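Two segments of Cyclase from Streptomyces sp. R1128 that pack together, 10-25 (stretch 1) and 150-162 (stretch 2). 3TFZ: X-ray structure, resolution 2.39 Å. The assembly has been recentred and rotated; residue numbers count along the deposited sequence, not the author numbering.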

# COMPACT_ATOMS: atom_id res chain seq x y z
N THR A 10 -2.27 0.54 0.24
CA THR A 10 -2.59 0.26 1.62
C THR A 10 -2.52 1.53 2.45
O THR A 10 -1.84 2.48 2.05
N VAL A 11 -3.18 1.47 3.62
CA VAL A 11 -3.21 2.49 4.69
C VAL A 11 -3.42 1.72 6.02
O VAL A 11 -3.95 0.58 5.99
N THR A 12 -2.92 2.29 7.13
CA THR A 12 -3.01 1.76 8.48
C THR A 12 -4.12 2.55 9.08
O THR A 12 -4.02 3.77 9.11
N VAL A 13 -5.18 1.90 9.55
CA VAL A 13 -6.38 2.59 10.14
C VAL A 13 -6.32 2.56 11.68
O VAL A 13 -6.11 1.49 12.30
N ALA A 14 -6.41 3.73 12.33
CA ALA A 14 -6.33 3.70 13.79
C ALA A 14 -7.74 3.31 14.30
O ALA A 14 -8.40 4.14 14.89
N ALA A 15 -8.24 2.10 13.99
CA ALA A 15 -9.54 1.56 14.49
C ALA A 15 -9.42 0.05 14.51
O ALA A 15 -8.65 -0.51 13.69
N PRO A 16 -10.23 -0.66 15.37
CA PRO A 16 -10.18 -2.17 15.33
C PRO A 16 -10.73 -2.77 14.00
O PRO A 16 -11.57 -2.16 13.34
N ALA A 17 -10.35 -3.99 13.66
CA ALA A 17 -10.57 -4.56 12.32
C ALA A 17 -12.03 -4.81 12.11
O ALA A 17 -12.50 -4.64 11.03
N ASP A 18 -12.76 -5.15 13.14
CA ASP A 18 -14.20 -5.31 13.14
C ASP A 18 -14.95 -4.00 12.82
O ASP A 18 -15.95 -4.02 12.12
N LEU A 19 -14.48 -2.86 13.33
CA LEU A 19 -15.12 -1.63 12.98
C LEU A 19 -14.88 -1.25 11.48
O LEU A 19 -15.79 -0.73 10.73
N VAL A 20 -13.68 -1.53 11.01
CA VAL A 20 -13.36 -1.33 9.62
C VAL A 20 -14.20 -2.23 8.74
O VAL A 20 -14.58 -1.84 7.69
N TRP A 21 -14.42 -3.48 9.16
CA TRP A 21 -15.27 -4.39 8.45
C TRP A 21 -16.67 -3.74 8.31
O TRP A 21 -17.20 -3.68 7.19
N GLU A 22 -17.27 -3.29 9.44
CA GLU A 22 -18.56 -2.67 9.42
C GLU A 22 -18.71 -1.54 8.41
O GLU A 22 -19.76 -1.43 7.82
N VAL A 23 -17.69 -0.67 8.26
CA VAL A 23 -17.71 0.41 7.31
C VAL A 23 -17.62 -0.19 5.83
O VAL A 23 -18.38 0.23 4.93
N LEU A 24 -16.73 -1.15 5.60
CA LEU A 24 -16.64 -1.75 4.31
C LEU A 24 -17.93 -2.43 3.90
O LEU A 24 -18.31 -2.23 2.76
N ALA A 25 -18.51 -3.30 4.78
CA ALA A 25 -19.73 -4.08 4.50
C ALA A 25 -20.99 -3.23 4.16
O ALA A 25 -21.93 -3.75 3.45
N LEU A 150 -9.44 4.27 -0.08
CA LEU A 150 -8.68 3.92 1.14
C LEU A 150 -8.81 4.98 2.22
O LEU A 150 -9.07 4.61 3.32
N ASN A 151 -8.50 6.26 1.92
CA ASN A 151 -8.62 7.42 2.83
C ASN A 151 -10.11 7.70 3.32
O ASN A 151 -10.34 8.09 4.47
N ALA A 152 -11.09 7.50 2.46
CA ALA A 152 -12.53 7.60 2.79
C ALA A 152 -12.80 6.61 3.91
O ALA A 152 -13.40 6.98 4.94
N VAL A 153 -12.34 5.36 3.74
CA VAL A 153 -12.67 4.30 4.66
C VAL A 153 -11.99 4.55 6.04
O VAL A 153 -12.60 4.36 7.08
N LEU A 154 -10.71 4.96 6.00
CA LEU A 154 -9.93 5.27 7.17
C LEU A 154 -10.52 6.43 7.95
O LEU A 154 -10.69 6.28 9.16
N GLY A 155 -10.85 7.57 7.26
CA GLY A 155 -11.46 8.76 7.87
C GLY A 155 -12.75 8.33 8.61
O GLY A 155 -12.99 8.71 9.75
N GLU A 156 -13.54 7.51 7.95
CA GLU A 156 -14.82 7.06 8.47
C GLU A 156 -14.72 6.13 9.68
O GLU A 156 -15.52 6.22 10.64
N ALA A 157 -13.79 5.18 9.63
CA ALA A 157 -13.62 4.27 10.75
C ALA A 157 -13.10 5.05 11.97
O ALA A 157 -13.51 4.80 13.13
N GLU A 158 -12.16 5.93 11.74
CA GLU A 158 -11.57 6.72 12.83
C GLU A 158 -12.61 7.77 13.46
O GLU A 158 -12.70 7.90 14.68
N ARG A 159 -13.38 8.48 12.62
CA ARG A 159 -14.60 9.20 12.98
C ARG A 159 -15.50 8.42 13.96
O ARG A 159 -16.08 9.01 14.85
N ARG A 160 -15.74 7.15 13.68
CA ARG A 160 -16.55 6.27 14.50
C ARG A 160 -15.94 5.85 15.84
O ARG A 160 -16.66 5.70 16.80
N VAL A 161 -14.63 5.61 15.86
CA VAL A 161 -13.89 5.57 17.09
C VAL A 161 -14.05 6.83 17.96
O VAL A 161 -14.26 6.68 19.20
N ARG A 162 -13.86 8.04 17.39
CA ARG A 162 -14.21 9.23 18.15
C ARG A 162 -15.62 9.18 18.72
O ARG A 162 -15.80 9.46 19.90

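Helix 150-162 packs against both parts of stretch 1: it runs nearly parallel to strand 10-13 (4° between N-to-C directions, axes 8.7 Å apart) and crosses helix 17-25 at 122°, with a closest approach of 9.4 Å. The two stretches together bury 840 Å², much of it in contacts between apolar side chains.

Leu 150 (m, t) points toward the strand. Its CD1 lies 3.6 Å from Thr 10 N, while its CB is 4.2 Å from Val 11 CG1; Thr 10 itself turns its CB away. Asn 151 (chi1 m) leaves the helix sideways, but its end comes nearer, so that Asn 151 OD1 reaches 3.7 Å from Val 11 CG2, a contact without a hydrogen bond. Ala 152 touches nothing in stretch 1.

Val 153 (t) points toward helix 17-25 and meets three side chains: Val 153 CG1 is 3.9 Å from Val 23 CG1, 3.9 Å from Leu 24 CD2 and 4.4 Å from Val 20 CG1, and Val 153 CG2 is 4.0 Å from the same Leu 24 CD2. Leu 24 (m, t) sets out sideways, but its end comes nearer, with CD2 making the contact.

Leu 154 turns back to the strand with both chi angles between wells (148° and -17°). Its CD2 packs 3.7 Å from Val 11 CG1 and comes within 3.3 Å of Thr 12 O, while its CB lies 3.9 Å from Val 13 CG2. Val 11 (p) points toward the helix, and Val 13 (t) lies sideways to it. Gly 155 has no side chain and makes no contact across the interface.

Glu 156 (t, p) lends its aliphatic part to the packing, with Glu 156 CG 3.8 Å from Val 23 CG1. Its carboxylate instead serves its own helix, in salt bridges from Glu 156 OE1 to Arg 159 NH1 and from Glu 156 OE2 to Arg 160 NE, both 2.7 Å.

Ala 157 is where strand, loop and helix converge. Its small CB lies 3.7 Å from Val 13 CG1, 3.9 Å from Ala 15 CB and 3.9 Å from Val 20 CG2 (Val 20 is t), and the CA atoms of Val 20 and Ala 157 are just 5.7 Å apart.

Glu 158 (m, t) supplies the single hydrogen bond across the interface. Its CB starts sideways, but the extended chain carries the carboxylate to the end of the strand, where Ala 14 N donates to Glu 158 OE2 at 2.9 Å and a nearly straight 171°. On the way, Glu 158 CG passes 4.0 Å from Val 13 CG1.

Arg 160 (m, t, t) points toward helix 17-25, and its guanidinium, held by Glu 156, is covered on one face by Val 23, with Val 23 CG2 3.8 Å from Arg 160 CZ. Val 23 (t) is thus a knob among Val 153, Glu 156, Ala 157 and Arg 160.

Val 161 (t) closes the contact: Val 161 CG2 touches Ala 15 CB at 3.6 Å, Leu 19 CD2 at 3.8 Å and Pro 16 CD at 4.2 Å. Leu 19 (t, p) points toward the helix. Arg 162 stays out of reach.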

# COMPACT_ATOMS: atom_id res chain seq x y z
CB THR A 10 -1.71 -0.95 2.22
OG1 THR A 10 -2.22 -1.40 3.44
CG2 THR A 10 -0.16 -0.63 2.35
CB VAL A 11 -4.35 3.43 4.27
CG1 VAL A 11 -5.84 3.13 4.77
CG2 VAL A 11 -3.91 4.77 3.61
CB THR A 12 -1.67 2.01 9.24
OG1 THR A 12 -0.66 1.20 8.68
CG2 THR A 12 -1.76 1.52 10.65
CB VAL A 13 -7.68 1.99 9.64
CG1 VAL A 13 -8.99 2.82 10.14
CG2 VAL A 13 -7.66 1.94 8.07
CB ALA A 14 -5.86 5.08 14.36
CB ALA A 15 -10.74 1.96 13.57
CB PRO A 16 -11.09 -2.59 16.54
CG PRO A 16 -11.23 -1.21 17.47
CD PRO A 16 -11.26 -0.17 16.32
CB ALA A 17 -9.70 -5.83 12.13
CB ASP A 18 -14.71 -5.96 14.49
CG ASP A 18 -14.31 -7.44 14.62
OD1 ASP A 18 -13.78 -8.08 13.64
OD2 ASP A 18 -14.49 -8.03 15.69
CB LEU A 19 -14.68 -0.58 13.95
CG LEU A 19 -15.34 0.80 13.76
CD1 LEU A 19 -16.89 0.59 13.89
CD2 LEU A 19 -14.82 1.60 14.89
CB VAL A 20 -11.86 -1.57 9.40
CG1 VAL A 20 -11.51 -1.47 7.93
CG2 VAL A 20 -11.02 -0.57 10.22
CB TRP A 21 -15.38 -5.75 9.19
CG TRP A 21 -16.40 -6.62 8.45
CD1 TRP A 21 -17.67 -6.97 8.85
CD2 TRP A 21 -16.23 -7.15 7.13
NE1 TRP A 21 -18.29 -7.71 7.84
CE2 TRP A 21 -17.44 -7.78 6.76
CE3 TRP A 21 -15.13 -7.15 6.21
CZ2 TRP A 21 -17.59 -8.42 5.51
CZ3 TRP A 21 -15.28 -7.76 5.03
CH2 TRP A 21 -16.49 -8.44 4.70
CB GLU A 22 -19.00 -2.20 10.80
CG GLU A 22 -19.27 -3.37 11.79
CD GLU A 22 -19.59 -2.87 13.16
OE1 GLU A 22 -19.97 -1.66 13.23
OE2 GLU A 22 -19.47 -3.67 14.16
CB VAL A 23 -16.54 1.38 7.63
CG1 VAL A 23 -16.23 2.40 6.53
CG2 VAL A 23 -16.75 2.08 9.02
CB LEU A 24 -15.45 -2.80 4.22
CG LEU A 24 -14.01 -2.28 4.39
CD1 LEU A 24 -13.09 -3.42 4.49
CD2 LEU A 24 -13.68 -1.38 3.24
CB ALA A 25 -20.09 -5.12 5.59
CB LEU A 150 -7.20 3.65 0.79
CG LEU A 150 -6.83 2.27 0.21
CD1 LEU A 150 -5.39 2.20 -0.32
CD2 LEU A 150 -7.04 1.07 1.21
CB ASN A 151 -7.99 8.69 2.21
CG ASN A 151 -6.43 8.59 2.10
OD1 ASN A 151 -5.70 7.96 2.93
ND2 ASN A 151 -5.91 9.30 1.11
CB ALA A 152 -13.35 7.26 1.60
CB VAL A 153 -12.35 2.88 4.12
CG1 VAL A 153 -12.63 1.81 5.23
CG2 VAL A 153 -13.17 2.57 2.94
CB LEU A 154 -8.48 5.54 6.73
CG LEU A 154 -7.33 6.46 7.24
CD1 LEU A 154 -7.57 7.70 8.22
CD2 LEU A 154 -5.98 5.78 7.41
CB GLU A 156 -15.64 6.39 7.37
CG GLU A 156 -17.00 5.87 7.85
CD GLU A 156 -17.95 6.93 8.40
OE1 GLU A 156 -17.77 8.15 8.19
OE2 GLU A 156 -18.95 6.53 9.05
CB ALA A 157 -12.65 3.02 10.37
CB GLU A 158 -10.26 7.37 12.37
CG GLU A 158 -9.21 6.38 11.92
CD GLU A 158 -7.85 7.03 11.54
OE1 GLU A 158 -7.78 8.26 11.58
OE2 GLU A 158 -6.88 6.34 11.14
CB ARG A 159 -15.40 9.28 11.70
CG ARG A 159 -16.33 10.30 11.63
CD ARG A 159 -16.77 10.70 10.17
NE ARG A 159 -15.67 11.31 9.41
CZ ARG A 159 -15.33 11.00 8.14
NH1 ARG A 159 -16.02 10.10 7.40
NH2 ARG A 159 -14.29 11.66 7.59
CB ARG A 160 -16.96 5.00 13.73
CG ARG A 160 -17.78 5.32 12.53
CD ARG A 160 -18.56 4.17 12.11
NE ARG A 160 -19.12 4.45 10.79
CZ ARG A 160 -20.00 3.66 10.14
NH1 ARG A 160 -20.40 2.48 10.65
NH2 ARG A 160 -20.45 4.05 8.96
CB VAL A 161 -12.33 5.27 16.91
CG1 VAL A 161 -11.66 5.31 18.32
CG2 VAL A 161 -12.12 3.93 16.29
CB ARG A 162 -14.01 10.56 17.40
CG ARG A 162 -12.61 10.72 17.05
CD ARG A 162 -12.27 12.05 16.63
NE ARG A 162 -13.13 12.65 15.60
CZ ARG A 162 -13.01 12.57 14.27
NH1 ARG A 162 -12.04 11.84 13.68
NH2 ARG A 162 -13.91 13.25 13.54